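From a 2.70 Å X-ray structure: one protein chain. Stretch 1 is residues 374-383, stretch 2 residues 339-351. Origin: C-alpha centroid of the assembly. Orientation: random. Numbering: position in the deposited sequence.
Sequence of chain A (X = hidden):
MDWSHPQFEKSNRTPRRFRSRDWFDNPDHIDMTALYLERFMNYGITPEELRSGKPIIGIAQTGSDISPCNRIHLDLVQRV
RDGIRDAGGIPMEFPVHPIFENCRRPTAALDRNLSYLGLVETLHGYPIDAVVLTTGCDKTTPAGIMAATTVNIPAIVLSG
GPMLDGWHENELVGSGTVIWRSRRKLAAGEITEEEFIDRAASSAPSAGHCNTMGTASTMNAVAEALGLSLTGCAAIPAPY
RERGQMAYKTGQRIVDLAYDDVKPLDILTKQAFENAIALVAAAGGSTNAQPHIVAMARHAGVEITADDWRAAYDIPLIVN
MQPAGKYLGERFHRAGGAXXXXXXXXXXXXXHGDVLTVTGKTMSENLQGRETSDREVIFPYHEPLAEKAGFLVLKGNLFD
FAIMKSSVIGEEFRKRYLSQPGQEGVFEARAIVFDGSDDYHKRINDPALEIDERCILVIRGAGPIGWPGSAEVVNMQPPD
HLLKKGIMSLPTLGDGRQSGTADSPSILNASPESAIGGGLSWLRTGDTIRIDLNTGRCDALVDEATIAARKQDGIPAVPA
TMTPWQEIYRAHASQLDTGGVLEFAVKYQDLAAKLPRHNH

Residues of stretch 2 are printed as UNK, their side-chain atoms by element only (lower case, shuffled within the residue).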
# COMPACT_ATOMS: atom_id res chain seq x y z
N ASP A 374 33.08 -17.17 8.18
CA ASP A 374 33.34 -17.90 6.94
C ASP A 374 34.70 -17.46 6.39
O ASP A 374 34.80 -16.47 5.66
CB ASP A 374 32.22 -17.65 5.93
CG ASP A 374 32.12 -18.75 4.90
OD1 ASP A 374 33.14 -19.43 4.65
OD2 ASP A 374 31.00 -18.95 4.35
N ARG A 375 35.75 -18.22 6.72
CA ARG A 375 37.05 -17.83 6.22
C ARG A 375 37.22 -18.11 4.73
O ARG A 375 38.26 -17.75 4.16
CB ARG A 375 38.15 -18.51 7.03
CG ARG A 375 38.36 -17.93 8.44
CD ARG A 375 39.07 -16.56 8.42
NE ARG A 375 39.18 -15.95 9.75
CZ ARG A 375 39.39 -14.65 9.98
NH1 ARG A 375 39.52 -13.80 8.96
NH2 ARG A 375 39.46 -14.20 11.22
N GLU A 376 36.22 -18.73 4.08
CA GLU A 376 36.20 -18.86 2.62
C GLU A 376 35.88 -17.53 1.95
O GLU A 376 36.15 -17.35 0.75
CB GLU A 376 35.16 -19.90 2.19
CG GLU A 376 35.70 -21.26 1.66
CD GLU A 376 34.60 -22.37 1.55
OE1 GLU A 376 33.38 -22.05 1.46
OE2 GLU A 376 34.96 -23.57 1.55
N VAL A 377 35.32 -16.59 2.71
CA VAL A 377 34.70 -15.40 2.16
C VAL A 377 35.41 -14.15 2.65
O VAL A 377 35.70 -13.23 1.87
CB VAL A 377 33.19 -15.34 2.52
CG1 VAL A 377 32.52 -14.15 1.87
CG2 VAL A 377 32.52 -16.64 2.16
N ILE A 378 35.69 -14.08 3.95
CA ILE A 378 36.45 -12.99 4.54
C ILE A 378 37.76 -13.57 5.05
O ILE A 378 37.79 -14.24 6.09
CB ILE A 378 35.66 -12.28 5.63
CG1 ILE A 378 34.40 -11.66 5.01
CG2 ILE A 378 36.55 -11.25 6.31
CD1 ILE A 378 33.45 -11.06 6.02
N PHE A 379 38.84 -13.31 4.32
CA PHE A 379 40.13 -13.90 4.64
C PHE A 379 40.78 -13.21 5.83
O PHE A 379 40.49 -12.04 6.14
CB PHE A 379 41.05 -13.81 3.43
CG PHE A 379 40.81 -14.89 2.42
CD1 PHE A 379 39.52 -15.37 2.19
CD2 PHE A 379 41.86 -15.42 1.70
CE1 PHE A 379 39.29 -16.37 1.25
CE2 PHE A 379 41.64 -16.42 0.77
CZ PHE A 379 40.35 -16.89 0.54
N PRO A 380 41.66 -13.93 6.55
CA PRO A 380 42.42 -13.29 7.63
C PRO A 380 43.43 -12.31 7.06
O PRO A 380 43.98 -12.52 5.98
CB PRO A 380 43.09 -14.47 8.34
CG PRO A 380 43.18 -15.53 7.32
CD PRO A 380 42.02 -15.35 6.38
N TYR A 381 43.61 -11.21 7.79
CA TYR A 381 44.50 -10.13 7.34
C TYR A 381 45.88 -10.66 6.93
O TYR A 381 46.43 -10.24 5.91
CB TYR A 381 44.64 -9.10 8.45
CG TYR A 381 45.25 -7.78 8.02
CD1 TYR A 381 46.62 -7.66 7.81
CD2 TYR A 381 44.46 -6.66 7.84
CE1 TYR A 381 47.18 -6.46 7.42
CE2 TYR A 381 45.01 -5.46 7.45
CZ TYR A 381 46.37 -5.36 7.24
OH TYR A 381 46.91 -4.16 6.85
N HIS A 382 46.45 -11.58 7.71
CA HIS A 382 47.83 -11.97 7.46
C HIS A 382 47.96 -13.03 6.38
O HIS A 382 49.00 -13.09 5.72
CB HIS A 382 48.49 -12.43 8.75
CG HIS A 382 48.86 -11.28 9.63
ND1 HIS A 382 49.48 -10.14 9.14
CD2 HIS A 382 48.64 -11.05 10.95
CE1 HIS A 382 49.65 -9.28 10.12
NE2 HIS A 382 49.16 -9.80 11.23
N GLU A 383 46.94 -13.86 6.16
CA GLU A 383 46.89 -14.78 5.02
C GLU A 383 45.73 -14.35 4.12
O GLU A 383 44.69 -15.02 4.06
CB GLU A 383 46.74 -16.23 5.47
CG GLU A 383 47.73 -16.75 6.53
CD GLU A 383 49.19 -16.32 6.30
OE1 GLU A 383 49.69 -15.44 7.04
OE2 GLU A 383 49.84 -16.86 5.36
N UNK A 339 31.02 -5.34 9.40
CA UNK A 339 31.65 -5.41 10.73
C UNK A 339 32.76 -6.43 10.80
O UNK A 339 33.77 -6.19 11.47
c UNK A 339 29.57 -5.58 9.50
c UNK A 339 30.49 -5.77 11.66
c UNK A 339 29.30 -5.36 10.95
N UNK A 340 32.63 -7.56 10.10
CA UNK A 340 33.69 -8.56 10.11
C UNK A 340 34.95 -8.03 9.44
O UNK A 340 36.07 -8.30 9.89
c UNK A 340 33.21 -9.86 9.46
N UNK A 341 34.79 -7.25 8.37
CA UNK A 341 35.95 -6.68 7.69
C UNK A 341 36.60 -5.64 8.58
O UNK A 341 37.83 -5.62 8.76
c UNK A 341 34.70 -7.12 5.54
c UNK A 341 35.53 -6.10 6.33
c UNK A 341 36.74 -5.66 5.54
N UNK A 342 35.79 -4.76 9.18
CA UNK A 342 36.30 -3.75 10.09
C UNK A 342 37.02 -4.38 11.28
O UNK A 342 38.01 -3.82 11.77
c UNK A 342 35.15 -2.85 10.56
c UNK A 342 35.74 -0.93 8.99
c UNK A 342 34.65 -1.90 9.47
c UNK A 342 33.43 -1.15 9.93
N UNK A 343 36.54 -5.52 11.75
CA UNK A 343 37.18 -6.18 12.88
C UNK A 343 38.60 -6.58 12.52
O UNK A 343 39.55 -6.28 13.26
n UNK A 343 37.16 -8.97 16.55
c UNK A 343 38.59 -9.84 13.42
c UNK A 343 37.84 -9.24 14.43
c UNK A 343 39.59 -11.30 15.07
c UNK A 343 38.87 -10.74 16.08
c UNK A 343 37.99 -9.71 15.75
c UNK A 343 39.46 -10.86 13.75
c UNK A 343 36.36 -7.40 13.29
c UNK A 343 36.49 -8.06 15.77
c UNK A 343 36.88 -8.18 14.46
N UNK A 344 38.75 -7.28 11.39
CA UNK A 344 40.05 -7.62 10.84
C UNK A 344 40.99 -6.42 10.87
O UNK A 344 42.10 -6.49 11.40
o UNK A 344 41.80 -11.10 10.04
c UNK A 344 40.78 -9.24 8.95
o UNK A 344 39.62 -10.94 10.17
c UNK A 344 39.85 -8.14 9.41
c UNK A 344 40.72 -10.51 9.78
N UNK A 345 40.52 -5.28 10.35
CA UNK A 345 41.36 -4.08 10.32
C UNK A 345 41.68 -3.60 11.72
O UNK A 345 42.85 -3.34 12.05
c UNK A 345 39.69 -2.33 7.30
c UNK A 345 40.73 -3.18 7.99
c UNK A 345 42.14 -2.88 7.44
c UNK A 345 40.67 -2.98 9.51
N UNK A 346 40.66 -3.47 12.57
CA UNK A 346 40.86 -2.99 13.93
C UNK A 346 41.95 -3.78 14.66
O UNK A 346 42.74 -3.21 15.41
c UNK A 346 39.56 -2.67 16.16
c UNK A 346 39.54 -3.06 14.70
c UNK A 346 39.38 -1.17 16.27
c UNK A 346 38.48 -3.40 16.94
N UNK A 347 42.01 -5.09 14.41
CA UNK A 347 43.01 -5.93 15.07
C UNK A 347 44.44 -5.59 14.64
O UNK A 347 45.38 -5.88 15.38
c UNK A 347 41.40 -7.94 15.35
o UNK A 347 40.73 -6.51 17.16
c UNK A 347 42.72 -7.41 14.79
c UNK A 347 41.19 -7.60 16.82
n UNK A 347 41.51 -8.56 17.70
N UNK A 348 44.63 -5.02 13.44
CA UNK A 348 45.96 -4.63 12.98
C UNK A 348 46.21 -3.14 13.14
O UNK A 348 47.10 -2.60 12.47
c UNK A 348 46.17 -5.01 11.52
o UNK A 348 47.74 -7.45 11.68
c UNK A 348 45.71 -6.37 11.15
n UNK A 348 45.86 -8.31 12.55
c UNK A 348 46.52 -7.43 11.82
N UNK A 349 45.45 -2.46 13.99
CA UNK A 349 45.69 -1.06 14.25
C UNK A 349 45.49 -0.12 13.08
O UNK A 349 45.91 1.04 13.16
N UNK A 350 44.85 -0.58 12.00
CA UNK A 350 44.53 0.29 10.87
C UNK A 350 43.19 1.04 11.03
O UNK A 350 42.76 1.70 10.09
c UNK A 350 45.60 -1.53 9.48
n UNK A 350 48.16 -1.03 6.62
c UNK A 350 47.46 0.06 6.94
n UNK A 350 47.36 1.06 6.05
c UNK A 350 46.93 -0.89 9.15
c UNK A 350 44.51 -0.51 9.57
n UNK A 350 46.86 0.15 8.12
N UNK A 351 42.55 0.96 12.20
CA UNK A 351 41.30 1.67 12.44
C UNK A 351 41.43 2.58 13.65
O UNK A 351 42.00 2.18 14.67
c UNK A 351 37.98 -0.35 12.06
c UNK A 351 39.17 1.15 10.42
c UNK A 351 40.13 0.70 12.69
c UNK A 351 39.32 0.13 11.54

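Position 339 opens the stretch with three side-chain carbons that close a ring onto the backbone N, which identifies Pro339; it lies out of reach of stretch 1. At position 340 there is a single carbon, CB, directed toward stretch 1 and 3.7 Å from Ile378 CD1. One carbon and nothing beyond it makes this Ala340, and the isoleucine tip packs directly on this short side chain.

Position 341 carries three carbons, forked at the first. One of the branches lies 4.2 Å from Ile378 CD1, so the same methyl touches two successive helix residues. A fork at CB with carbon alone is Val341. Position 342 has four carbons forked at the second, the pattern of leucine, and does not reach stretch 1: Leu342, with chi1 m and chi2 t.

At position 343 one carbon leads into fused five- and six-membered rings holding eight carbons and one nitrogen, an indole. Its CB points sideways, but the ring end comes nearer, and a carbon of the six-membered ring lies 4.2 Å from Arg375 NH2. The residue is Trp343, and the atom is CZ3.

Position 344 bears three carbons, the third carrying two oxygens. One oxygen lies 3.1 Å from Arg375 NH1, the other 2.9 Å from the backbone N of Tyr381. The two donors agree with a carboxylate rather than an amide, and the residue is Glu344. OE1 accepts from the guanidinium in a salt bridge, with a weak second hydrogen bond from Arg375 NH2 at 3.4 Å, while OE2 accepts the hydrogen bond from Tyr381 N.

Four carbons forked at the second recur at position 345. Although CB points away, one terminal carbon comes within 3.9 Å of Tyr381 CE2, near the plane of the ring; this is Leu345, and the atom is CD2. Position 346 has the same forked four-carbon pattern but makes no contact, and is Leu346.

Position 347 shows three carbons, the third carrying one oxygen and one nitrogen: a primary amide, Gln347, whose end leads away from stretch 1. Position 348 repeats that composition, but its CA-to-CB bond points toward stretch 1, its second carbon 3.5 Å from the centroid of the Tyr381 ring. This is Gln348, and CG makes a CH-pi contact over one ring face. Its OE1 is 2.8 Å from His382 NE2, but the angle is too poor for a hydrogen bond.

Position 349 has no side-chain atoms and a phi of 65°, which favours the residue found, Gly349. At position 350, three carbons, a nitrogen and a carbon bearing two more nitrogens form a guanidinium side chain, one terminal nitrogen of which is 3.4 Å from Tyr381 OH; this is Arg350, and the atom is NH1. Position 351, four carbons forked at the second, is Leu351, out of reach.

The contact thus joins an irregular segment to a helix and the turn after it. Glu344 ties Arg375 to the backbone at Tyr381, Ile378 packs against Ala340 and Val341, and the Tyr381 ring meets Leu345 at its edge and Gln348 over a face.

Stretch 2 (339-351) PAVLWELLQQGRL
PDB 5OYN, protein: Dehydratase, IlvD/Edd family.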